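Local coordinates for glycoside hydrolase family 16 protein (Akkermansia muciniphila, PDB 6T2N), which probably acts as an endo-beta-galactosidase that cuts inside mucin O-glycan chains and so helps to initiate mucin breakdown in the gut, at residues R46-G51 with R147-A152; G75-Q80 with Q84-R89; K141-G146 with I164-K169; Y227-D232 with I236-D241. All blocks are in the same frame, centred on the assembly; numbering follows the deposited sequence.

Interaction 1: residues R46-G51 with R147-A152; sequences RTLPGG and RLEVRA
L48 brings one methyl, CD1, against the paired side chains of R147 and E149, next-but-one neighbours on strand 146-153. L48 CD1 lies 3.2 Å from E149 OE2 and 3.8 Å from R147 NE, reaching the guanidinium obliquely. Leucine and glutamate come from opposite directions, CD1 stopping at OE2, whereas the L48 side chain crosses that of R147 at about a right angle. The two charged groups are joined: R147 NE donates to E149 OE2 at 2.8 Å, with 161° at the hydrogen. The carboxylate oxygen uses its anti lone pair, the one turned from its sister oxygen, and sits almost in the guanidinium plane. R147 reaches this position with CG anti to its backbone N (chi1 171°) and an extended chain from CG to NE. Further out, R147 NH1 forms a second salt bridge with E230, W52 packs on R147, and Y302 of strand 292-302 touches both L48 and E149. Backbone bonds hold this strand between strands 225-231 and 292-302 in the antiparallel sheet of the family 16 jelly roll. Only the L48 side of the contact is apolar: CD1 lies against charged groups and offers them no polar atom. The charge of R147 is met by E149 and E230, both on strands of the sheet; two carboxylates on one guanidinium probably hold its orientation and favour the ionised form of the acids.

Interaction 2: residues G75-Q80 with Q84-R89; sequences GVIRNQ and QTYTGR
G75 N donates to Y86 O at 2.9 Å with 161° at the hydrogen. The return bond, Y86 N to G75 O, is long at 3.3 Å and bent, with 141° at the hydrogen. V76, next along, has its backbone satisfied elsewhere: its N by N111 OD1 and its O by N113 ND2. T85 OG1 merely lies against the glycine, 3.3 Å from G75 CA, and the same hydroxyl is 3.9 Å from V76 CG2, the valine and threonine side chains crossing at about a right angle. V76 turns CG2 this way with CG1 anti to the backbone N (chi1 175°). This loop, 75-80, borders the mixed sheet of the jelly-roll sandwich, where strand 85-86 runs parallel to strand 127-136 and gives its other backbone bonds to Y130 and S132. The Y86 ring is met at its edge, near its plane, by I77 CG1, which is 4.0 Å from Y86 CD2, and by R78 NH1, 4.0 Å from Y86 CE2; the guanidinium also turns an edge, its plane 47° from the ring's. I77 CG2 covers one face of that guanidinium, and R78 NH2 takes its charge partner from E73. From the strand side, Q84 OE1 accepts from V275 N, and Y86 OH has a weak bond with N272 ND2.

Interaction 3: residues K141-G146 with I164-K169; sequences KNFMFG and IWLLGK
K169 NZ has two weak acceptors, N142 OD1 at 3.0 Å across the contact and the backbone oxygen of I138. The lysine and asparagine side chains cross at about a right angle; N142 ND2 is equally close to the ammonium and, as a second donor, leaves the weak bond doubtful. The lysine gets there by a chain that leaves extended and then folds at its far end, chi3 being -56°. A firmer polar link lies inside the first segment, where K141 NZ donates to N142 O at 3.0 Å and approaches nearly along the carbonyl bond; the same lysine makes a cation-pi contact with W56. Neither strand pairs with the other. The short, weakly bonded strand 142-143 and strand 160-168 both run antiparallel to strand 267-275, which lies between them in the mixed sheet of the family 16 sandwich, with F143 bonded to F267 and L167 to Y268. Hence the backbones stay well apart, the F143 and L166 CA atoms being 9.1 Å from each other, and only side chains bridge the gap. F143 CD2 touches L166 CD2 at 4.2 Å, the methyl reaching the ring obliquely as the side chains cross, and both residues rest on L269. With CG anti to its carbonyl carbon (chi1 -53°), F143 also meets F301 and W56 edge-to-face. Strand 160-168 pairs with strand 179-181, whose E179 and D181 belong to the family signature sequence.

Interaction 4: residues Y227-D232 with I236-D241; sequences YVMEWD and IKLMVD
Backbone bonds join V228 to M239 and E230 to K237, the hydrogen-bonded pairs of this antiparallel contact. M239 N donates to V228 O at 2.7 Å, and V228 N to M239 O at 2.9 Å and nearly straight, 171° at the hydrogen. K237 N to E230 O is also sound at 2.9 Å, but the return from E230 N to K237 O is bent and weak. CA-H...O contacts, such as M229 CA to K237 O, fill in between. Together they make a beta hairpin, strands 225-231 and 235-240, set in the antiparallel sheet of the jelly-roll sandwich, where Y227 and M229 bond to V150 and L148 of strand 146-153 on one edge and strand 243-249 takes the other. Apolar contacts dominate the face that carries Y227, M229, W231, I236, L238 and V240. The I236 side chain runs alongside that of W231, whose NE1 donates to F263 O, and places CD1 over one face of the indole, 4.2 Å from the centroid of its five-membered ring, a CH-pi contact. M229 CG lies 3.7 Å from both L238 CD2 and I236 CG2, while the Y227 ring lies beside V240, CE1 meeting CG1. On the other face M239 folds at chi3 (-78°), which brings its CE 4.1 Å from V228 CG1. There too E230 OE1 and K237 NZ stay 4.9 Å apart; the salt-bridge partner of E230 is R147.

Overall arrangement
From the N terminus, the loop at 46-51 meets strand 146-153 in interaction 1, closing a span of 95 residues. Interaction 2 falls within that span, a local loop whose two segments are separated by three residues, on the far side of the molecule, its centre about 31 Å from that of interaction 1. Interaction 3 starts at 141-146, just before 147-152, and ends at 164-169, so it crosses interaction 1. Interaction 4 follows as a hairpin. Interactions 1 and 4 both reach the antiparallel sheet; 2 and 3 reach the mixed one. V150 on I164, L148 on L166 and W231 against F143 and F145 tie the two sheets together, and R78 meets W165.

Interaction 1: residues R46-G51 with R147-A152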
loop_
_atom_site.group_PDB
_atom_site.type_symbol
_atom_site.label_atom_id
_atom_site.label_comp_id
_atom_site.label_asym_id
_atom_site.label_seq_id
_atom_site.Cartn_x
_atom_site.Cartn_y
_atom_site.Cartn_z
ATOM N N ARG A 46 -22.325 -0.316 8.489
ATOM C CA ARG A 46 -22.424 1.085 8.007
ATOM C C ARG A 46 -22.051 2.071 9.122
ATOM O O ARG A 46 -22.131 3.260 8.808
ATOM C CB ARG A 46 -23.824 1.377 7.457
ATOM C CG ARG A 46 -24.468 0.157 6.811
ATOM C CD ARG A 46 -25.434 0.402 5.648
ATOM N NE ARG A 46 -25.420 -0.655 4.615
ATOM C CZ ARG A 46 -24.409 -0.904 3.755
ATOM N NH1 ARG A 46 -23.287 -0.199 3.779
ATOM N NH2 ARG A 46 -24.518 -1.870 2.861
ATOM N N THR A 47 -21.639 1.632 10.329
ATOM C CA THR A 47 -21.690 2.496 11.549
ATOM C C THR A 47 -20.370 2.534 12.335
ATOM O O THR A 47 -19.699 3.624 12.305
ATOM C CB THR A 47 -22.908 2.126 12.397
ATOM O OG1 THR A 47 -23.904 2.803 11.645
ATOM C CG2 THR A 47 -22.937 2.625 13.824
ATOM N N LEU A 48 -20.037 1.466 13.075
ATOM C CA LEU A 48 -18.963 1.461 14.125
ATOM C C LEU A 48 -19.299 2.465 15.237
ATOM O O LEU A 48 -19.690 3.610 14.987
ATOM C CB LEU A 48 -17.572 1.759 13.535
ATOM C CG LEU A 48 -17.062 0.845 12.409
ATOM C CD1 LEU A 48 -15.539 0.839 12.395
ATOM C CD2 LEU A 48 -17.600 -0.594 12.481
ATOM N N PRO A 49 -19.155 2.074 16.524
ATOM C CA PRO A 49 -19.256 3.041 17.612
ATOM C C PRO A 49 -18.148 4.100 17.459
ATOM O O PRO A 49 -17.060 3.761 16.987
ATOM C CB PRO A 49 -19.151 2.183 18.888
ATOM C CG PRO A 49 -18.495 0.886 18.454
ATOM C CD PRO A 49 -18.881 0.706 17.003
ATOM N N GLY A 50 -18.464 5.341 17.847
ATOM C CA GLY A 50 -17.671 6.544 17.553
ATOM C C GLY A 50 -18.358 7.417 16.514
ATOM O O GLY A 50 -17.730 8.399 16.085
ATOM N N GLY A 51 -19.590 7.083 16.096
ATOM C CA GLY A 51 -20.293 7.766 14.985
ATOM C C GLY A 51 -19.446 7.833 13.714
ATOM O O GLY A 51 -19.521 8.854 12.993
ATOM N N ARG A 147 -10.902 6.387 8.851
ATOM C CA ARG A 147 -10.411 5.085 9.318
ATOM C C ARG A 147 -10.526 4.147 8.135
ATOM O O ARG A 147 -11.647 4.041 7.566
ATOM C CB ARG A 147 -11.257 4.585 10.488
ATOM C CG ARG A 147 -10.949 3.154 10.898
ATOM C CD ARG A 147 -12.111 2.595 11.664
ATOM N NE ARG A 147 -11.757 1.335 12.288
ATOM C CZ ARG A 147 -11.057 1.221 13.406
ATOM N NH1 ARG A 147 -10.595 2.293 14.024
ATOM N NH2 ARG A 147 -10.792 0.032 13.898
ATOM N N LEU A 148 -9.406 3.509 7.812
ATOM C CA LEU A 148 -9.260 2.604 6.660
ATOM C C LEU A 148 -8.882 1.236 7.175
ATOM O O LEU A 148 -7.786 1.133 7.780
ATOM C CB LEU A 148 -8.165 3.121 5.747
ATOM C CG LEU A 148 -7.982 2.296 4.481
ATOM C CD1 LEU A 148 -9.303 2.115 3.709
ATOM C CD2 LEU A 148 -6.914 2.967 3.634
ATOM N N GLU A 149 -9.787 0.279 6.961
ATOM C CA GLU A 149 -9.712 -1.092 7.504
ATOM C C GLU A 149 -9.386 -1.998 6.331
ATOM O O GLU A 149 -10.130 -1.940 5.327
ATOM C CB GLU A 149 -11.045 -1.527 8.101
ATOM C CG GLU A 149 -11.487 -0.727 9.300
ATOM C CD GLU A 149 -12.707 -1.305 9.993
ATOM O OE1 GLU A 149 -13.219 -2.357 9.504
ATOM O OE2 GLU A 149 -13.122 -0.722 11.036
ATOM N N VAL A 150 -8.315 -2.778 6.436
ATOM C CA VAL A 150 -7.944 -3.746 5.376
ATOM C C VAL A 150 -7.637 -5.078 6.048
ATOM O O VAL A 150 -6.673 -5.165 6.845
ATOM C CB VAL A 150 -6.792 -3.255 4.478
ATOM C CG1 VAL A 150 -6.421 -4.331 3.450
ATOM C CG2 VAL A 150 -7.155 -1.946 3.768
ATOM N N ARG A 151 -8.463 -6.070 5.714
ATOM C CA ARG A 151 -8.340 -7.446 6.254
ATOM C C ARG A 151 -7.717 -8.360 5.205
ATOM O O ARG A 151 -8.282 -8.396 4.078
ATOM C CB ARG A 151 -9.682 -8.019 6.674
ATOM C CG ARG A 151 -9.466 -9.286 7.480
ATOM C CD ARG A 151 -10.207 -9.338 8.799
ATOM N NE ARG A 151 -10.043 -10.640 9.436
ATOM C CZ ARG A 151 -10.578 -11.760 8.951
ATOM N NH1 ARG A 151 -11.269 -11.753 7.817
ATOM N NH2 ARG A 151 -10.390 -12.903 9.576
ATOM N N ALA A 152 -6.608 -9.042 5.571
ATOM C CA ALA A 152 -5.736 -9.769 4.616
ATOM C C ALA A 152 -4.929 -10.905 5.269
ATOM O O ALA A 152 -4.313 -10.730 6.365
ATOM C CB ALA A 152 -4.826 -8.777 3.925
#

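Interaction 2: residues G75-Q80 with Q84-R89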
loop_
_atom_site.group_PDB
_atom_site.type_symbol
_atom_site.label_atom_id
_atom_site.label_comp_id
_atom_site.label_asym_id
_atom_site.label_seq_id
_atom_site.Cartn_x
_atom_site.Cartn_y
_atom_site.Cartn_z
ATOM N N GLY A 75 3.483 -3.747 -15.474
ATOM C CA GLY A 75 4.903 -3.776 -15.864
ATOM C C GLY A 75 5.816 -3.628 -14.673
ATOM O O GLY A 75 5.379 -3.782 -13.543
ATOM N N VAL A 76 7.078 -3.361 -14.928
ATOM C CA VAL A 76 8.042 -3.109 -13.833
ATOM C C VAL A 76 7.873 -1.668 -13.389
ATOM O O VAL A 76 8.051 -0.811 -14.205
ATOM C CB VAL A 76 9.459 -3.430 -14.312
ATOM C CG1 VAL A 76 10.470 -3.053 -13.238
ATOM C CG2 VAL A 76 9.570 -4.907 -14.763
ATOM N N ILE A 77 7.518 -1.444 -12.136
ATOM C CA ILE A 77 7.251 -0.085 -11.604
ATOM C C ILE A 77 8.379 0.407 -10.687
ATOM O O ILE A 77 8.835 1.504 -10.943
ATOM C CB ILE A 77 5.905 -0.089 -10.877
ATOM C CG1 ILE A 77 4.794 -0.575 -11.796
ATOM C CG2 ILE A 77 5.599 1.304 -10.339
ATOM C CD1 ILE A 77 4.823 0.097 -13.133
ATOM N N ARG A 78 8.750 -0.353 -9.654
ATOM C CA ARG A 78 9.603 0.076 -8.518
ATOM C C ARG A 78 10.732 -0.888 -8.168
ATOM O O ARG A 78 10.523 -2.081 -8.155
ATOM C CB ARG A 78 8.858 -0.013 -7.192
ATOM C CG ARG A 78 7.623 0.838 -7.178
ATOM C CD ARG A 78 6.748 0.556 -5.983
ATOM N NE ARG A 78 5.665 1.399 -6.436
ATOM C CZ ARG A 78 4.636 0.962 -7.129
ATOM N NH1 ARG A 78 4.487 -0.329 -7.309
ATOM N NH2 ARG A 78 3.743 1.800 -7.603
ATOM N N ASN A 79 11.797 -0.352 -7.595
ATOM C CA ASN A 79 12.748 -1.149 -6.774
ATOM C C ASN A 79 13.645 -1.951 -7.729
ATOM O O ASN A 79 13.283 -3.069 -8.186
ATOM C CB ASN A 79 12.022 -1.982 -5.715
ATOM C CG ASN A 79 12.936 -2.412 -4.585
ATOM O OD1 ASN A 79 14.089 -2.795 -4.780
ATOM N ND2 ASN A 79 12.411 -2.372 -3.383
ATOM N N GLN A 80 14.809 -1.382 -7.992
ATOM C CA GLN A 80 15.815 -1.953 -8.911
ATOM C C GLN A 80 16.259 -3.376 -8.496
ATOM O O GLN A 80 16.962 -4.023 -9.272
ATOM C CB GLN A 80 16.931 -0.918 -8.933
ATOM C CG GLN A 80 18.069 -1.324 -9.825
ATOM C CD GLN A 80 18.950 -0.139 -10.062
ATOM O OE1 GLN A 80 18.706 0.905 -9.489
ATOM N NE2 GLN A 80 19.989 -0.316 -10.861
ATOM N N GLN A 84 9.957 -9.195 -10.084
ATOM C CA GLN A 84 8.631 -9.424 -10.714
ATOM C C GLN A 84 8.259 -8.289 -11.675
ATOM O O GLN A 84 8.742 -7.163 -11.473
ATOM C CB GLN A 84 7.537 -9.575 -9.663
ATOM C CG GLN A 84 6.859 -8.259 -9.311
ATOM C CD GLN A 84 7.689 -7.368 -8.414
ATOM O OE1 GLN A 84 8.765 -7.742 -7.911
ATOM N NE2 GLN A 84 7.162 -6.174 -8.175
ATOM N N THR A 85 7.396 -8.625 -12.660
ATOM C CA THR A 85 6.595 -7.699 -13.526
ATOM C C THR A 85 5.109 -7.897 -13.202
ATOM O O THR A 85 4.735 -8.990 -12.780
ATOM C CB THR A 85 6.914 -7.883 -15.011
ATOM O OG1 THR A 85 6.332 -6.790 -15.705
ATOM C CG2 THR A 85 6.357 -9.153 -15.580
ATOM N N TYR A 86 4.309 -6.846 -13.345
ATOM C CA TYR A 86 2.931 -6.751 -12.794
ATOM C C TYR A 86 1.899 -6.904 -13.922
ATOM O O TYR A 86 2.045 -6.202 -14.943
ATOM C CB TYR A 86 2.759 -5.389 -12.092
ATOM C CG TYR A 86 3.265 -5.286 -10.671
ATOM C CD1 TYR A 86 3.111 -6.320 -9.768
ATOM C CD2 TYR A 86 3.781 -4.102 -10.201
ATOM C CE1 TYR A 86 3.545 -6.212 -8.466
ATOM C CE2 TYR A 86 4.229 -3.970 -8.908
ATOM C CZ TYR A 86 4.120 -5.032 -8.035
ATOM O OH TYR A 86 4.574 -4.908 -6.745
ATOM N N THR A 87 0.849 -7.723 -13.773
ATOM C CA THR A 87 -0.118 -7.910 -14.906
ATOM C C THR A 87 -1.570 -7.933 -14.445
ATOM O O THR A 87 -1.814 -8.336 -13.323
ATOM C CB THR A 87 0.095 -9.188 -15.727
ATOM O OG1 THR A 87 -0.692 -10.186 -15.067
ATOM C CG2 THR A 87 1.552 -9.579 -15.899
ATOM N N GLY A 88 -2.479 -7.566 -15.346
ATOM C CA GLY A 88 -3.905 -7.387 -15.019
ATOM C C GLY A 88 -4.668 -8.670 -15.255
ATOM O O GLY A 88 -5.886 -8.653 -14.997
ATOM N N ARG A 89 -3.929 -9.686 -15.753
ATOM C CA ARG A 89 -4.305 -11.079 -16.112
ATOM C C ARG A 89 -4.864 -11.796 -14.902
ATOM O O ARG A 89 -4.331 -11.679 -13.824
ATOM C CB ARG A 89 -3.058 -11.875 -16.518
ATOM C CG ARG A 89 -2.382 -11.434 -17.816
ATOM C CD ARG A 89 -1.134 -12.233 -18.112
ATOM N NE ARG A 89 -0.316 -12.446 -16.930
ATOM C CZ ARG A 89 0.368 -13.554 -16.619
ATOM N NH1 ARG A 89 0.349 -14.624 -17.392
ATOM N NH2 ARG A 89 1.082 -13.589 -15.502
#

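Interaction 3: residues K141-G146 with I164-K169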
loop_
_atom_site.group_PDB
_atom_site.type_symbol
_atom_site.label_atom_id
_atom_site.label_comp_id
_atom_site.label_asym_id
_atom_site.label_seq_id
_atom_site.Cartn_x
_atom_site.Cartn_y
_atom_site.Cartn_z
ATOM N N LYS A 141 -10.167 6.376 -6.396
ATOM C CA LYS A 141 -10.507 6.972 -5.078
ATOM C C LYS A 141 -9.271 7.483 -4.317
ATOM O O LYS A 141 -8.317 6.690 -4.047
ATOM C CB LYS A 141 -11.181 5.925 -4.198
ATOM C CG LYS A 141 -11.707 6.468 -2.882
ATOM C CD LYS A 141 -13.055 7.114 -3.057
ATOM C CE LYS A 141 -13.599 7.631 -1.752
ATOM N NZ LYS A 141 -13.173 9.035 -1.564
ATOM N N ASN A 142 -9.328 8.754 -3.914
ATOM C CA ASN A 142 -8.398 9.396 -2.942
ATOM C C ASN A 142 -9.043 9.410 -1.569
ATOM O O ASN A 142 -10.232 9.571 -1.513
ATOM C CB ASN A 142 -8.117 10.839 -3.297
ATOM C CG ASN A 142 -7.502 10.953 -4.660
ATOM O OD1 ASN A 142 -7.528 12.030 -5.232
ATOM N ND2 ASN A 142 -6.963 9.855 -5.176
ATOM N N PHE A 143 -8.264 9.221 -0.520
ATOM C CA PHE A 143 -8.750 9.232 0.880
ATOM C C PHE A 143 -8.154 10.453 1.554
ATOM O O PHE A 143 -6.966 10.711 1.269
ATOM C CB PHE A 143 -8.332 7.944 1.588
ATOM C CG PHE A 143 -8.740 6.701 0.849
ATOM C CD1 PHE A 143 -10.013 6.180 1.002
ATOM C CD2 PHE A 143 -7.862 6.077 -0.022
ATOM C CE1 PHE A 143 -10.399 5.044 0.301
ATOM C CE2 PHE A 143 -8.256 4.951 -0.728
ATOM C CZ PHE A 143 -9.524 4.446 -0.570
ATOM N N MET A 144 -8.937 11.184 2.359
ATOM C CA MET A 144 -8.389 12.301 3.208
ATOM C C MET A 144 -9.074 12.385 4.564
ATOM O O MET A 144 -10.099 12.982 4.680
ATOM C CB MET A 144 -8.495 13.668 2.546
ATOM C CG MET A 144 -7.606 14.660 3.218
ATOM S SD MET A 144 -7.275 16.045 2.121
ATOM C CE MET A 144 -7.105 17.371 3.319
ATOM N N PHE A 145 -8.444 11.791 5.542
ATOM C CA PHE A 145 -8.944 11.636 6.923
ATOM C C PHE A 145 -9.973 10.492 6.879
ATOM O O PHE A 145 -11.004 10.449 6.080
ATOM C CB PHE A 145 -9.430 12.970 7.555
ATOM C CG PHE A 145 -8.459 14.131 7.458
ATOM C CD1 PHE A 145 -7.096 13.931 7.630
ATOM C CD2 PHE A 145 -8.903 15.396 7.140
ATOM C CE1 PHE A 145 -6.201 14.958 7.442
ATOM C CE2 PHE A 145 -8.005 16.434 6.976
ATOM C CZ PHE A 145 -6.656 16.213 7.142
ATOM N N GLY A 146 -9.722 9.559 7.773
ATOM C CA GLY A 146 -10.789 8.686 8.255
ATOM C C GLY A 146 -10.131 7.447 8.750
ATOM O O GLY A 146 -8.928 7.489 8.987
ATOM N N ILE A 164 0.332 -3.398 1.990
ATOM C CA ILE A 164 -0.814 -2.453 1.961
ATOM C C ILE A 164 -0.233 -1.064 2.198
ATOM O O ILE A 164 0.333 -0.854 3.259
ATOM C CB ILE A 164 -1.805 -2.863 3.050
ATOM C CG1 ILE A 164 -2.242 -4.304 2.811
ATOM C CG2 ILE A 164 -2.973 -1.901 3.188
ATOM C CD1 ILE A 164 -2.741 -4.965 4.071
ATOM N N TRP A 165 -0.373 -0.153 1.243
ATOM C CA TRP A 165 0.244 1.177 1.399
ATOM C C TRP A 165 -0.395 2.246 0.506
ATOM O O TRP A 165 -1.097 1.917 -0.434
ATOM C CB TRP A 165 1.733 1.014 1.206
ATOM C CG TRP A 165 2.083 0.517 -0.142
ATOM C CD1 TRP A 165 1.775 -0.694 -0.662
ATOM C CD2 TRP A 165 2.833 1.210 -1.147
ATOM N NE1 TRP A 165 2.256 -0.779 -1.931
ATOM C CE2 TRP A 165 2.919 0.363 -2.252
ATOM C CE3 TRP A 165 3.426 2.470 -1.233
ATOM C CZ2 TRP A 165 3.569 0.722 -3.420
ATOM C CZ3 TRP A 165 4.082 2.817 -2.385
ATOM C CH2 TRP A 165 4.154 1.948 -3.464
ATOM N N LEU A 166 -0.233 3.499 0.926
ATOM C CA LEU A 166 -0.813 4.727 0.320
ATOM C C LEU A 166 0.300 5.762 0.072
ATOM O O LEU A 166 1.222 5.846 0.876
ATOM C CB LEU A 166 -1.856 5.303 1.276
ATOM C CG LEU A 166 -2.933 4.327 1.749
ATOM C CD1 LEU A 166 -2.599 3.675 3.095
ATOM C CD2 LEU A 166 -4.277 5.021 1.820
ATOM N N LEU A 167 0.195 6.455 -1.060
ATOM C CA LEU A 167 1.061 7.553 -1.558
ATOM C C LEU A 167 0.188 8.804 -1.674
ATOM O O LEU A 167 -0.960 8.658 -2.180
ATOM C CB LEU A 167 1.592 7.210 -2.953
ATOM C CG LEU A 167 2.737 6.201 -3.034
ATOM C CD1 LEU A 167 2.897 5.644 -4.459
ATOM C CD2 LEU A 167 4.032 6.816 -2.532
ATOM N N GLY A 168 0.721 9.971 -1.251
ATOM C CA GLY A 168 0.035 11.295 -1.202
ATOM C C GLY A 168 0.134 11.986 -2.604
ATOM O O GLY A 168 1.199 11.940 -3.317
ATOM N N LYS A 169 -1.045 12.466 -3.059
ATOM C CA LYS A 169 -1.152 13.135 -4.386
ATOM C C LYS A 169 -1.269 14.606 -4.039
ATOM O O LYS A 169 -2.211 14.963 -3.323
ATOM C CB LYS A 169 -2.289 12.614 -5.284
ATOM C CG LYS A 169 -2.269 13.156 -6.722
ATOM C CD LYS A 169 -3.571 12.961 -7.482
ATOM C CE LYS A 169 -3.967 11.497 -7.515
ATOM N NZ LYS A 169 -5.389 11.291 -7.160
#

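Interaction 4: residues Y227-D232 with I236-D241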
loop_
_atom_site.group_PDB
_atom_site.type_symbol
_atom_site.label_atom_id
_atom_site.label_comp_id
_atom_site.label_asym_id
_atom_site.label_seq_id
_atom_site.Cartn_x
_atom_site.Cartn_y
_atom_site.Cartn_z
ATOM N N TYR A 227 -5.744 -4.660 9.208
ATOM C CA TYR A 227 -4.733 -3.580 9.217
ATOM C C TYR A 227 -5.538 -2.286 9.199
ATOM O O TYR A 227 -6.408 -2.157 8.377
ATOM C CB TYR A 227 -3.755 -3.789 8.055
ATOM C CG TYR A 227 -2.957 -5.069 8.124
ATOM C CD1 TYR A 227 -1.834 -5.192 8.923
ATOM C CD2 TYR A 227 -3.344 -6.189 7.408
ATOM C CE1 TYR A 227 -1.110 -6.377 9.008
ATOM C CE2 TYR A 227 -2.638 -7.388 7.488
ATOM C CZ TYR A 227 -1.510 -7.492 8.289
ATOM O OH TYR A 227 -0.821 -8.678 8.357
ATOM N N VAL A 228 -5.319 -1.409 10.159
ATOM C CA VAL A 228 -6.206 -0.231 10.412
ATOM C C VAL A 228 -5.402 1.075 10.548
ATOM O O VAL A 228 -4.468 1.206 11.424
ATOM C CB VAL A 228 -7.013 -0.445 11.696
ATOM C CG1 VAL A 228 -8.136 0.578 11.796
ATOM C CG2 VAL A 228 -7.490 -1.900 11.828
ATOM N N MET A 229 -5.788 2.047 9.743
ATOM C CA MET A 229 -5.215 3.395 9.819
ATOM C C MET A 229 -6.326 4.358 10.262
ATOM O O MET A 229 -7.253 4.576 9.483
ATOM C CB MET A 229 -4.678 3.797 8.449
ATOM C CG MET A 229 -4.267 5.233 8.441
ATOM S SD MET A 229 -3.756 5.903 6.855
ATOM C CE MET A 229 -5.351 6.036 6.053
ATOM N N GLU A 230 -6.250 4.927 11.469
ATOM C CA GLU A 230 -7.035 6.145 11.864
ATOM C C GLU A 230 -6.177 7.385 11.538
ATOM O O GLU A 230 -4.949 7.314 11.778
ATOM C CB GLU A 230 -7.461 6.076 13.339
ATOM C CG GLU A 230 -8.647 5.164 13.625
ATOM C CD GLU A 230 -9.178 5.119 15.057
ATOM O OE1 GLU A 230 -8.439 5.513 15.990
ATOM O OE2 GLU A 230 -10.348 4.707 15.245
ATOM N N TRP A 231 -6.788 8.467 11.026
ATOM C CA TRP A 231 -6.102 9.650 10.428
ATOM C C TRP A 231 -6.985 10.897 10.576
ATOM O O TRP A 231 -8.024 10.966 9.911
ATOM C CB TRP A 231 -5.776 9.319 8.958
ATOM C CG TRP A 231 -5.198 10.401 8.094
ATOM C CD1 TRP A 231 -4.474 11.472 8.507
ATOM C CD2 TRP A 231 -5.232 10.490 6.659
ATOM N NE1 TRP A 231 -4.074 12.226 7.440
ATOM C CE2 TRP A 231 -4.535 11.651 6.291
ATOM C CE3 TRP A 231 -5.794 9.725 5.637
ATOM C CZ2 TRP A 231 -4.378 12.052 4.964
ATOM C CZ3 TRP A 231 -5.639 10.115 4.318
ATOM C CH2 TRP A 231 -4.928 11.263 3.986
ATOM N N ASP A 232 -6.628 11.781 11.509
ATOM C CA ASP A 232 -7.011 13.214 11.592
ATOM C C ASP A 232 -5.979 14.122 10.923
ATOM O O ASP A 232 -4.907 13.658 10.526
ATOM C CB ASP A 232 -6.788 13.717 12.995
ATOM C CG ASP A 232 -7.692 13.115 14.124
ATOM O OD1 ASP A 232 -8.943 13.363 14.114
ATOM O OD2 ASP A 232 -7.074 12.588 15.086
ATOM N N ILE A 236 -1.722 10.272 12.655
ATOM C CA ILE A 236 -1.995 8.954 12.032
ATOM C C ILE A 236 -1.545 7.804 12.945
ATOM O O ILE A 236 -0.370 7.769 13.345
ATOM C CB ILE A 236 -1.324 8.845 10.674
ATOM C CG1 ILE A 236 -1.631 10.053 9.807
ATOM C CG2 ILE A 236 -1.782 7.555 9.996
ATOM C CD1 ILE A 236 -0.814 10.083 8.564
ATOM N N LYS A 237 -2.489 6.892 13.224
ATOM C CA LYS A 237 -2.305 5.596 13.920
ATOM C C LYS A 237 -2.321 4.525 12.832
ATOM O O LYS A 237 -3.212 4.619 12.003
ATOM C CB LYS A 237 -3.439 5.339 14.928
ATOM C CG LYS A 237 -3.329 6.069 16.260
ATOM C CD LYS A 237 -4.617 6.740 16.789
ATOM C CE LYS A 237 -4.342 8.036 17.561
ATOM N NZ LYS A 237 -5.475 8.515 18.402
ATOM N N LEU A 238 -1.346 3.601 12.849
ATOM C CA LEU A 238 -1.259 2.351 12.050
ATOM C C LEU A 238 -1.259 1.158 12.996
ATOM O O LEU A 238 -0.271 0.955 13.750
ATOM C CB LEU A 238 0.025 2.336 11.231
ATOM C CG LEU A 238 0.163 3.488 10.249
ATOM C CD1 LEU A 238 1.410 3.308 9.428
ATOM C CD2 LEU A 238 -1.015 3.639 9.313
ATOM N N MET A 239 -2.330 0.373 12.911
ATOM C CA MET A 239 -2.513 -0.839 13.736
ATOM C C MET A 239 -2.625 -2.082 12.857
ATOM O O MET A 239 -2.929 -1.957 11.633
ATOM C CB MET A 239 -3.775 -0.728 14.586
ATOM C CG MET A 239 -3.701 0.330 15.693
ATOM S SD MET A 239 -5.366 0.761 16.244
ATOM C CE MET A 239 -5.833 1.836 14.889
ATOM N N VAL A 240 -2.267 -3.205 13.485
ATOM C CA VAL A 240 -2.701 -4.587 13.158
ATOM C C VAL A 240 -3.601 -4.988 14.295
ATOM O O VAL A 240 -3.050 -5.135 15.394
ATOM C CB VAL A 240 -1.589 -5.649 13.172
ATOM C CG1 VAL A 240 -1.986 -6.856 12.340
ATOM C CG2 VAL A 240 -0.236 -5.099 12.778
ATOM N N ASP A 241 -4.859 -5.308 14.031
ATOM C CA ASP A 241 -5.537 -6.218 14.977
ATOM C C ASP A 241 -5.601 -5.468 16.297
ATOM O O ASP A 241 -5.315 -6.075 17.363
ATOM C CB ASP A 241 -4.771 -7.551 15.099
ATOM C CG ASP A 241 -5.305 -8.641 14.187
ATOM O OD1 ASP A 241 -5.804 -8.302 13.106
ATOM O OD2 ASP A 241 -5.243 -9.797 14.587
#